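Local coordinates for protein MstE (Scytonema sp. PCC 10023, PDB 6SBF) that probably cyclises isoprenoid chains as a monodomain class II terpene cyclase, building the polycyclic scaffolds of merosterol-type natural products, at residues Ala54-Trp60 with Trp99-Leu105; Thr62-Met68 with Trp114-Leu118; Pro95-Trp99 with Arg129-Ala133. The protein carries 1 engineered substitution. All blocks are in the same frame, centred on the assembly; numbering follows the deposited sequence. Where two conformers were deposited one is given.

Interaction 1. Residues Ala54-Trp60 with Trp99-Leu105; sequences ASIGDEW and WGYNYIL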
loop_
_atom_site.group_PDB
_atom_site.type_symbol
_atom_site.label_atom_id
_atom_site.label_comp_id
_atom_site.label_asym_id
_atom_site.label_seq_id
_atom_site.Cartn_x
_atom_site.Cartn_y
_atom_site.Cartn_z
ATOM N N ALA A 54 -6.992 11.373 16.024
ATOM C CA ALA A 54 -7.720 10.346 15.244
ATOM C C ALA A 54 -7.431 8.910 15.694
ATOM O O ALA A 54 -8.019 7.985 15.095
ATOM C CB ALA A 54 -7.437 10.478 13.775
ATOM N N SER A 55 -6.560 8.665 16.655
ATOM C CA SER A 55 -6.328 7.324 17.211
ATOM C C SER A 55 -5.747 6.383 16.147
ATOM O O SER A 55 -4.984 6.836 15.252
ATOM C CB SER A 55 -7.650 6.885 17.892
ATOM O OG SER A 55 -7.606 5.599 18.449
ATOM N N ILE A 56 -6.070 5.123 16.249
ATOM C CA ILE A 56 -5.324 3.999 15.606
ATOM C C ILE A 56 -6.084 3.481 14.380
ATOM O O ILE A 56 -7.354 3.344 14.454
ATOM C CB ILE A 56 -5.056 2.920 16.636
ATOM C CG1 ILE A 56 -4.081 3.490 17.669
ATOM C CG2 ILE A 56 -4.509 1.683 15.975
ATOM C CD1 ILE A 56 -3.981 2.683 18.878
ATOM N N GLY A 57 -5.410 3.201 13.303
ATOM C CA GLY A 57 -6.111 2.665 12.114
ATOM C C GLY A 57 -6.598 1.222 12.334
ATOM O O GLY A 57 -5.902 0.434 12.951
ATOM N N ASP A 58 -7.764 0.928 11.741
ATOM C CA ASP A 58 -8.228 -0.483 11.779
ATOM C C ASP A 58 -8.883 -0.896 10.452
ATOM O O ASP A 58 -8.331 -1.806 9.824
ATOM C CB ASP A 58 -9.090 -0.772 13.021
ATOM C CG ASP A 58 -10.303 0.066 13.324
ATOM O OD1 ASP A 58 -10.870 0.724 12.449
ATOM O OD2 ASP A 58 -10.753 0.036 14.516
ATOM N N GLU A 59 -9.936 -0.226 9.997
ATOM C CA GLU A 59 -10.598 -0.654 8.737
ATOM C C GLU A 59 -9.566 -0.666 7.622
ATOM O O GLU A 59 -9.467 -1.616 6.866
ATOM C CB GLU A 59 -11.747 0.275 8.368
ATOM C CG GLU A 59 -12.884 0.282 9.359
ATOM C CD GLU A 59 -13.955 1.317 9.130
ATOM O OE1 GLU A 59 -14.223 1.695 7.972
ATOM O OE2 GLU A 59 -14.572 1.768 10.163
ATOM N N TRP A 60 -8.819 0.451 7.455
ATOM C CA TRP A 60 -7.836 0.559 6.375
ATOM C C TRP A 60 -6.743 -0.501 6.534
ATOM O O TRP A 60 -6.378 -1.209 5.577
ATOM C CB TRP A 60 -7.276 1.973 6.386
ATOM C CG TRP A 60 -6.027 2.114 5.578
ATOM C CD1 TRP A 60 -5.797 1.723 4.303
ATOM C CD2 TRP A 60 -4.820 2.740 6.000
ATOM N NE1 TRP A 60 -4.546 2.090 3.898
ATOM C CE2 TRP A 60 -3.916 2.696 4.938
ATOM C CE3 TRP A 60 -4.456 3.338 7.202
ATOM C CZ2 TRP A 60 -2.656 3.292 5.004
ATOM C CZ3 TRP A 60 -3.214 3.924 7.250
ATOM C CH2 TRP A 60 -2.313 3.875 6.194
ATOM N N TRP A 99 -15.554 2.762 3.627
ATOM C CA TRP A 99 -14.736 2.531 4.795
ATOM C C TRP A 99 -13.739 3.699 4.958
ATOM O O TRP A 99 -13.515 4.418 3.984
ATOM C CB TRP A 99 -14.072 1.184 4.685
ATOM C CG TRP A 99 -15.011 0.017 4.752
ATOM C CD1 TRP A 99 -15.487 -0.566 5.870
ATOM C CD2 TRP A 99 -15.550 -0.713 3.633
ATOM N NE1 TRP A 99 -16.314 -1.630 5.549
ATOM C CE2 TRP A 99 -16.323 -1.748 4.178
ATOM C CE3 TRP A 99 -15.441 -0.624 2.261
ATOM C CZ2 TRP A 99 -16.956 -2.686 3.382
ATOM C CZ3 TRP A 99 -16.054 -1.573 1.472
ATOM C CH2 TRP A 99 -16.812 -2.577 2.030
ATOM N N GLY A 100 -13.154 3.828 6.154
ATOM C CA GLY A 100 -12.178 4.872 6.427
ATOM C C GLY A 100 -11.060 4.378 7.295
ATOM O O GLY A 100 -10.917 3.166 7.580
ATOM N N TYR A 101 -10.223 5.288 7.760
ATOM C CA TYR A 101 -9.019 4.930 8.523
ATOM C C TYR A 101 -9.429 4.057 9.724
ATOM O O TYR A 101 -8.797 3.067 10.006
ATOM C CB TYR A 101 -8.377 6.235 8.971
ATOM C CG TYR A 101 -7.242 6.155 9.944
ATOM C CD1 TYR A 101 -5.976 5.780 9.568
ATOM C CD2 TYR A 101 -7.449 6.484 11.288
ATOM C CE1 TYR A 101 -4.923 5.734 10.457
ATOM C CE2 TYR A 101 -6.394 6.401 12.178
ATOM C CZ TYR A 101 -5.139 6.014 11.797
ATOM O OH TYR A 101 -4.110 5.997 12.692
ATOM N N ASN A 102 -10.463 4.514 10.418
ATOM C CA ASN A 102 -11.025 3.788 11.569
ATOM C C ASN A 102 -12.469 4.288 11.741
ATOM O O ASN A 102 -13.004 5.047 10.924
ATOM C CB ASN A 102 -10.197 3.939 12.865
ATOM C CG ASN A 102 -10.137 5.367 13.356
ATOM O OD1 ASN A 102 -11.046 6.141 13.035
ATOM N ND2 ASN A 102 -9.096 5.636 14.160
ATOM N N TYR A 103 -13.162 3.812 12.794
ATOM C CA TYR A 103 -14.602 4.072 12.943
ATOM C C TYR A 103 -14.932 5.559 12.917
ATOM O O TYR A 103 -15.962 5.962 12.378
ATOM C CB TYR A 103 -15.114 3.501 14.276
ATOM C CG TYR A 103 -16.603 3.569 14.446
ATOM C CD1 TYR A 103 -17.415 2.549 13.995
ATOM C CD2 TYR A 103 -17.216 4.637 15.041
ATOM C CE1 TYR A 103 -18.790 2.577 14.158
ATOM C CE2 TYR A 103 -18.596 4.714 15.196
ATOM C CZ TYR A 103 -19.388 3.683 14.717
ATOM O OH TYR A 103 -20.735 3.783 14.846
ATOM N N ILE A 104 -14.078 6.366 13.563
ATOM C CA ILE A 104 -14.455 7.780 13.823
ATOM C C ILE A 104 -14.126 8.647 12.602
ATOM O O ILE A 104 -14.637 9.755 12.504
ATOM C CB ILE A 104 -13.821 8.316 15.107
ATOM C CG1 ILE A 104 -12.296 8.414 15.014
ATOM C CG2 ILE A 104 -14.292 7.536 16.334
ATOM C CD1 ILE A 104 -11.697 9.169 16.156
ATOM N N LEU A 105 -13.327 8.149 11.676
ATOM C CA LEU A 105 -13.039 8.915 10.446
ATOM C C LEU A 105 -14.153 8.797 9.427
ATOM O O LEU A 105 -14.905 7.766 9.390
ATOM C CB LEU A 105 -11.751 8.437 9.789
ATOM C CG LEU A 105 -10.578 9.395 9.913
ATOM C CD1 LEU A 105 -10.869 10.708 9.178
ATOM C CD2 LEU A 105 -10.169 9.620 11.366
HETATM O O HOH W 1 -12.219 2.216 15.000
#
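Gly57 lies over one face of the Tyr101 ring: its CA sits 3.6 Å from the ring centroid in a CH-pi contact, an approach that a side chain here would crowd. Tyr101 reaches it because CG is anti to the backbone N (chi1 171°), which turns the phenol back beneath strand 55-57, where OH donates to Ser55 O at 2.8 Å on a carbonyl lone pair. Asn102 suits the next place, since both hydrogens of one amide nitrogen are used: ND2 meets Ala54 O at 2.7 Å, close to the line of that C=O bond, and Ile56 O at 2.9 Å, from above the carbonyl plane. Asp58 N adds a backbone bond to Tyr101 O, while Glu59 OE1 takes Gly100 N at 3.0 Å from above its carboxylate plane. Arg94 pairs with the same OE1, and Arg91 with Glu59 OE2 and Asp58 OD1, so these buried acids have countercharges.

The side of Tyr103 and Ile104 is looser. There a water bridges the segments, donating to Asp58 OD2 and accepting from Tyr103 N, and both residues are more exposed, although Tyr103 stacks on His93 and Ile104 touches Phe158.

The contact ties the hairpin of strands 47-50 and 55-57, with the start of helix 59-69, to the loop before helix 109-121; Trp60 meets Phe48 and Phe351, and Leu105 packs on helix 152-158.

Interaction 2. Residues Thr62-Met68 with Trp114-Leu118; sequences TAYVGTM and WALQL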
loop_
_atom_site.group_PDB
_atom_site.type_symbol
_atom_site.label_atom_id
_atom_site.label_comp_id
_atom_site.label_asym_id
_atom_site.label_seq_id
_atom_site.Cartn_x
_atom_site.Cartn_y
_atom_site.Cartn_z
ATOM N N THR A 62 -6.700 -3.290 8.139
ATOM C CA THR A 62 -7.242 -4.670 7.961
ATOM C C THR A 62 -7.505 -4.953 6.482
ATOM O O THR A 62 -7.184 -6.061 6.033
ATOM C CB THR A 62 -8.455 -4.813 8.873
ATOM O OG1 THR A 62 -8.014 -4.838 10.229
ATOM C CG2 THR A 62 -9.229 -6.084 8.614
ATOM N N ALA A 63 -8.065 -4.008 5.770
ATOM C CA ALA A 63 -8.318 -4.183 4.316
ATOM C C ALA A 63 -6.975 -4.422 3.615
ATOM O O ALA A 63 -6.857 -5.286 2.709
ATOM C CB ALA A 63 -9.073 -2.995 3.760
ATOM N N TYR A 64 -5.960 -3.593 3.948
ATOM C CA TYR A 64 -4.634 -3.689 3.323
ATOM C C TYR A 64 -3.985 -5.034 3.651
ATOM O O TYR A 64 -3.490 -5.738 2.773
ATOM C CB TYR A 64 -3.794 -2.498 3.732
ATOM C CG TYR A 64 -2.391 -2.502 3.178
ATOM C CD1 TYR A 64 -1.329 -3.078 3.830
ATOM C CD2 TYR A 64 -2.144 -1.884 1.966
ATOM C CE1 TYR A 64 -0.022 -2.998 3.368
ATOM C CE2 TYR A 64 -0.837 -1.816 1.486
ATOM C CZ TYR A 64 0.229 -2.343 2.178
ATOM O OH TYR A 64 1.522 -2.261 1.710
ATOM N N VAL A 65 -3.905 -5.350 4.927
ATOM C CA VAL A 65 -3.227 -6.592 5.370
ATOM C C VAL A 65 -3.966 -7.800 4.765
ATOM O O VAL A 65 -3.283 -8.730 4.336
ATOM C CB VAL A 65 -3.108 -6.653 6.889
ATOM C CG1 VAL A 65 -2.597 -8.001 7.341
ATOM C CG2 VAL A 65 -2.201 -5.558 7.412
ATOM N N GLY A 66 -5.280 -7.779 4.813
ATOM C CA GLY A 66 -6.021 -8.911 4.235
ATOM C C GLY A 66 -5.708 -9.053 2.769
ATOM O O GLY A 66 -5.470 -10.186 2.301
ATOM N N THR A 67 -5.649 -7.948 2.023
ATOM C CA THR A 67 -5.313 -8.022 0.592
ATOM C C THR A 67 -3.892 -8.585 0.448
ATOM O O THR A 67 -3.630 -9.430 -0.453
ATOM C CB THR A 67 -5.490 -6.641 -0.059
ATOM O OG1 THR A 67 -6.846 -6.214 0.030
ATOM C CG2 THR A 67 -5.074 -6.669 -1.526
ATOM N N MET A 68 -2.950 -8.111 1.263
ATOM C CA MET A 68 -1.555 -8.609 1.170
ATOM C C MET A 68 -1.528 -10.118 1.349
ATOM O O MET A 68 -0.762 -10.818 0.692
ATOM C CB MET A 68 -0.656 -7.928 2.194
ATOM C CG MET A 68 -0.360 -6.477 1.982
ATOM S SD MET A 68 0.552 -6.146 0.474
ATOM C CE MET A 68 -0.633 -5.203 -0.449
ATOM N N TRP A 114 -9.023 -0.728 -1.004
ATOM C CA TRP A 114 -8.397 -1.914 -0.402
ATOM C C TRP A 114 -9.463 -2.881 0.114
ATOM O O TRP A 114 -9.263 -4.107 0.005
ATOM C CB TRP A 114 -7.417 -1.545 0.713
ATOM C CG TRP A 114 -6.167 -0.921 0.175
ATOM C CD1 TRP A 114 -5.816 0.402 0.190
ATOM C CD2 TRP A 114 -5.077 -1.603 -0.495
ATOM N NE1 TRP A 114 -4.624 0.603 -0.461
ATOM C CE2 TRP A 114 -4.124 -0.620 -0.860
ATOM C CE3 TRP A 114 -4.800 -2.957 -0.758
ATOM C CZ2 TRP A 114 -2.977 -0.947 -1.554
ATOM C CZ3 TRP A 114 -3.641 -3.271 -1.432
ATOM C CH2 TRP A 114 -2.730 -2.268 -1.831
ATOM N N ALA A 115 -10.505 -2.387 0.714
ATOM C CA ALA A 115 -11.595 -3.249 1.225
ATOM C C ALA A 115 -12.218 -4.004 0.058
ATOM O O ALA A 115 -12.581 -5.181 0.235
ATOM C CB ALA A 115 -12.639 -2.431 1.962
ATOM N N LEU A 116 -12.359 -3.374 -1.094
ATOM C CA LEU A 116 -12.871 -4.030 -2.309
ATOM C C LEU A 116 -11.900 -5.070 -2.841
ATOM O O LEU A 116 -12.387 -6.103 -3.393
ATOM C CB LEU A 116 -13.345 -2.988 -3.310
ATOM C CG LEU A 116 -14.579 -2.200 -2.911
ATOM C CD1 LEU A 116 -14.764 -1.006 -3.843
ATOM C CD2 LEU A 116 -15.827 -3.096 -2.966
ATOM N N GLN A 117 -10.599 -4.868 -2.754
ATOM C CA GLN A 117 -9.628 -5.900 -3.142
ATOM C C GLN A 117 -9.831 -7.104 -2.225
ATOM O O GLN A 117 -9.768 -8.261 -2.660
ATOM C CB GLN A 117 -8.204 -5.356 -3.097
ATOM C CG GLN A 117 -7.897 -4.312 -4.163
ATOM C CD GLN A 117 -6.411 -4.048 -4.240
ATOM O OE1 GLN A 117 -5.635 -4.933 -4.592
ATOM N NE2 GLN A 117 -5.991 -2.814 -3.920
ATOM N N LEU A 118 -9.987 -6.859 -0.930
ATOM C CA LEU A 118 -10.205 -7.952 0.025
ATOM C C LEU A 118 -11.527 -8.672 -0.305
ATOM O O LEU A 118 -11.561 -9.921 -0.291
ATOM C CB LEU A 118 -10.168 -7.421 1.455
ATOM C CG LEU A 118 -10.459 -8.473 2.529
ATOM C CD1 LEU A 118 -9.604 -9.713 2.482
ATOM C CD2 LEU A 118 -10.365 -7.877 3.904
#
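Trp114 pushes its indole into a hollow of helix 62-68 lined by Ala63, Tyr64, Thr67 and Met68, a knob fitted into a hole. The Tyr64 ring comes edge-on to one indole face, with CD2 over the middle of the ring system and 3.7 Å from Trp114 CE2. The planes stand at 66°, a T-shaped pair in which the two side chains run alongside each other in the same direction. From Gln117, one turn along on the same helix, NE2 lies 3.3 Å above the opposite face, toward its rim, so the indole has a neighbour on each face. Thr67 CG2 meets its edge, 3.7 Å from Trp114 CZ3, and Met68 CE comes equally near that carbon.

Thr67 does two jobs. With OG1 beside the backbone N (chi1 -62°), the hydroxyl turns back to donate to Ala63 O at 2.8 Å, a carbonyl that also accepts the helical Thr67 N from its other face, while the methyl is turned to the indole edge. Small residues bring the backbones together: Ala63 CB rests 3.4 Å from Ala115 N, and Gly66 offers only backbone to Leu118 CD1, where a side chain would be cramped.

The short axes pass 7.9 Å apart at 39°, consistent with neighbouring helices of the alpha6-alpha6 barrel. Leu118 continues onto helix 75-90, Leu116 turns to helix 128-138, and Tyr64 stacks on Phe351, while its OH is hydrogen-bonded to Thr355 of helix 350-363.

Interaction 3. Residues Pro95-Trp99 with Arg129-Ala133; sequences PTGEW and RAQQA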
loop_
_atom_site.group_PDB
_atom_site.type_symbol
_atom_site.label_atom_id
_atom_site.label_comp_id
_atom_site.label_asym_id
_atom_site.label_seq_id
_atom_site.Cartn_x
_atom_site.Cartn_y
_atom_site.Cartn_z
ATOM N N PRO A 95 -23.201 6.663 5.566
ATOM C CA PRO A 95 -24.290 6.616 4.607
ATOM C C PRO A 95 -23.845 6.297 3.186
ATOM O O PRO A 95 -24.645 5.826 2.368
ATOM C CB PRO A 95 -24.916 8.005 4.644
ATOM C CG PRO A 95 -23.953 8.875 5.417
ATOM C CD PRO A 95 -23.096 7.963 6.260
ATOM N N THR A 96 -22.568 6.578 2.871
ATOM C CA THR A 96 -22.023 6.301 1.515
ATOM C C THR A 96 -21.683 4.820 1.336
ATOM O O THR A 96 -21.485 4.416 0.201
ATOM C CB THR A 96 -20.771 7.154 1.257
ATOM O OG1 THR A 96 -19.832 6.726 2.235
ATOM C CG2 THR A 96 -21.004 8.651 1.274
ATOM N N GLY A 97 -21.541 4.056 2.394
ATOM C CA GLY A 97 -21.052 2.688 2.305
ATOM C C GLY A 97 -19.561 2.573 2.254
ATOM O O GLY A 97 -19.054 1.445 2.092
ATOM N N GLU A 98 -18.863 3.693 2.449
ATOM C CA GLU A 98 -17.391 3.732 2.396
ATOM C C GLU A 98 -16.810 3.170 3.697
ATOM O O GLU A 98 -17.480 3.175 4.745
ATOM C CB GLU A 98 -16.938 5.171 2.191
ATOM C CG GLU A 98 -17.352 5.686 0.834
ATOM C CD GLU A 98 -17.018 7.147 0.644
ATOM O OE1 GLU A 98 -16.610 7.498 -0.463
ATOM O OE2 GLU A 98 -17.135 7.913 1.646
ATOM N N TRP A 99 -15.554 2.762 3.627
ATOM C CA TRP A 99 -14.736 2.531 4.795
ATOM C C TRP A 99 -13.739 3.699 4.958
ATOM O O TRP A 99 -13.515 4.418 3.984
ATOM C CB TRP A 99 -14.072 1.184 4.685
ATOM C CG TRP A 99 -15.011 0.017 4.752
ATOM C CD1 TRP A 99 -15.487 -0.566 5.870
ATOM C CD2 TRP A 99 -15.550 -0.713 3.633
ATOM N NE1 TRP A 99 -16.314 -1.630 5.549
ATOM C CE2 TRP A 99 -16.323 -1.748 4.178
ATOM C CE3 TRP A 99 -15.441 -0.624 2.261
ATOM C CZ2 TRP A 99 -16.956 -2.686 3.382
ATOM C CZ3 TRP A 99 -16.054 -1.573 1.472
ATOM C CH2 TRP A 99 -16.812 -2.577 2.030
ATOM N N ARG A 129 -22.970 -4.839 -0.217
ATOM C CA ARG A 129 -22.078 -3.810 0.354
ATOM C C ARG A 129 -20.978 -3.419 -0.639
ATOM O O ARG A 129 -20.644 -2.232 -0.778
ATOM C CB ARG A 129 -21.494 -4.265 1.679
ATOM C CG ARG A 129 -20.503 -3.261 2.281
ATOM C CD ARG A 129 -21.176 -1.936 2.621
ATOM N NE ARG A 129 -20.209 -0.936 3.108
ATOM C CZ ARG A 129 -19.716 -0.883 4.344
ATOM N NH1 ARG A 129 -20.041 -1.820 5.213
ATOM N NH2 ARG A 129 -18.844 0.038 4.678
ATOM N N ALA A 130 -20.375 -4.396 -1.289
ATOM C CA ALA A 130 -19.300 -4.083 -2.262
ATOM C C ALA A 130 -19.870 -3.228 -3.387
ATOM O O ALA A 130 -19.170 -2.291 -3.833
ATOM C CB ALA A 130 -18.684 -5.340 -2.823
ATOM N N GLN A 131 -21.083 -3.490 -3.852
ATOM C CA GLN A 131 -21.691 -2.674 -4.924
ATOM C C GLN A 131 -21.833 -1.233 -4.428
ATOM O O GLN A 131 -21.606 -0.260 -5.185
ATOM C CB GLN A 131 -23.068 -3.241 -5.306
ATOM C CG GLN A 131 -23.780 -2.495 -6.421
ATOM C CD GLN A 131 -25.022 -3.215 -6.904
ATOM O OE1 GLN A 131 -24.977 -4.427 -7.062
ATOM N NE2 GLN A 131 -26.080 -2.460 -7.162
ATOM N N GLN A 132 -22.329 -1.075 -3.202
ATOM C CA GLN A 132 -22.547 0.268 -2.637
ATOM C C GLN A 132 -21.200 1.011 -2.488
ATOM O O GLN A 132 -21.127 2.210 -2.866
ATOM C CB GLN A 132 -23.205 0.146 -1.260
ATOM C CG GLN A 132 -23.607 1.497 -0.671
ATOM C CD GLN A 132 -24.005 1.460 0.793
ATOM O OE1 GLN A 132 -23.780 0.452 1.440
ATOM N NE2 GLN A 132 -24.497 2.589 1.306
ATOM N N ALA A 133 -20.187 0.335 -2.020
ATOM C CA ALA A 133 -18.870 0.934 -1.819
ATOM C C ALA A 133 -18.261 1.307 -3.177
ATOM O O ALA A 133 -17.633 2.375 -3.291
ATOM C CB ALA A 133 -18.008 0.027 -0.983
#
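Gly97 turns the loop directly against helix 129-133, its CA 5.0 Å from that of Ala133, at backbone angles (phi 83°, psi 7°) that call for glycine; a CB here would also run into the Gln132 amide. An ST turn, in which Thr96 OG1 accepts a hydrogen bond from Glu98 N, shapes the same bend. Arg129 then grips the Gly97 carbonyl side-on: NE at 2.8 Å and NH2 at 3.0 Å both donate to Gly97 O, from the same face of its plane, with the oxygen lying in the guanidinium plane. A bend at chi2 (63°) brings the guanidinium back over the indole, where it lies nearly flat, Arg129 CZ 3.9 Å from the centroid of the Trp99 six-membered ring, in an off-centre cation-pi contact. NH2 also has a partner in Arg91 O. Beside the stack, the small Ala133 CB fits 3.5 Å from Trp99 CZ3. A leucine in place of Arg129 has no N-H for Gly97 O and no charge to lay on Trp99, and would probably leave the loop held less firmly to the helix. Gly-x-Trp, in the loop after helix 75-90, resembles the end of a QW motif of the squalene-hopene cyclase family, repeats thought to tighten the packing of the barrel's outer helices.

Trp99 joins all three contacts: interactions 1 and 3 share it, and its CE3 lies 3.3 Å from Ala115 CB of interaction 2. Helix 59-69 serves interactions 1 and 2, where Trp60 NE1 approaches Trp114 CD1 at 4.3 Å, while Leu116 CD2, 3.5 Å from Ala130 O, packs helix 109-121 against helix 128-138. In the chain between Leu105 and Trp114 comes Asp108-Ala-Asp110, resembling the acidic motif of class II cyclases: Asp108 shares backbone hydrogen bonds with Trp99, and Asp110 touches Trp60 and takes a weak hydrogen bond from Trp114 NE1. Interactions 1 and 2 therefore touch this probable acidic motif directly, while interaction 3, about 20 Å from the chain's centre, reaches it through Trp99.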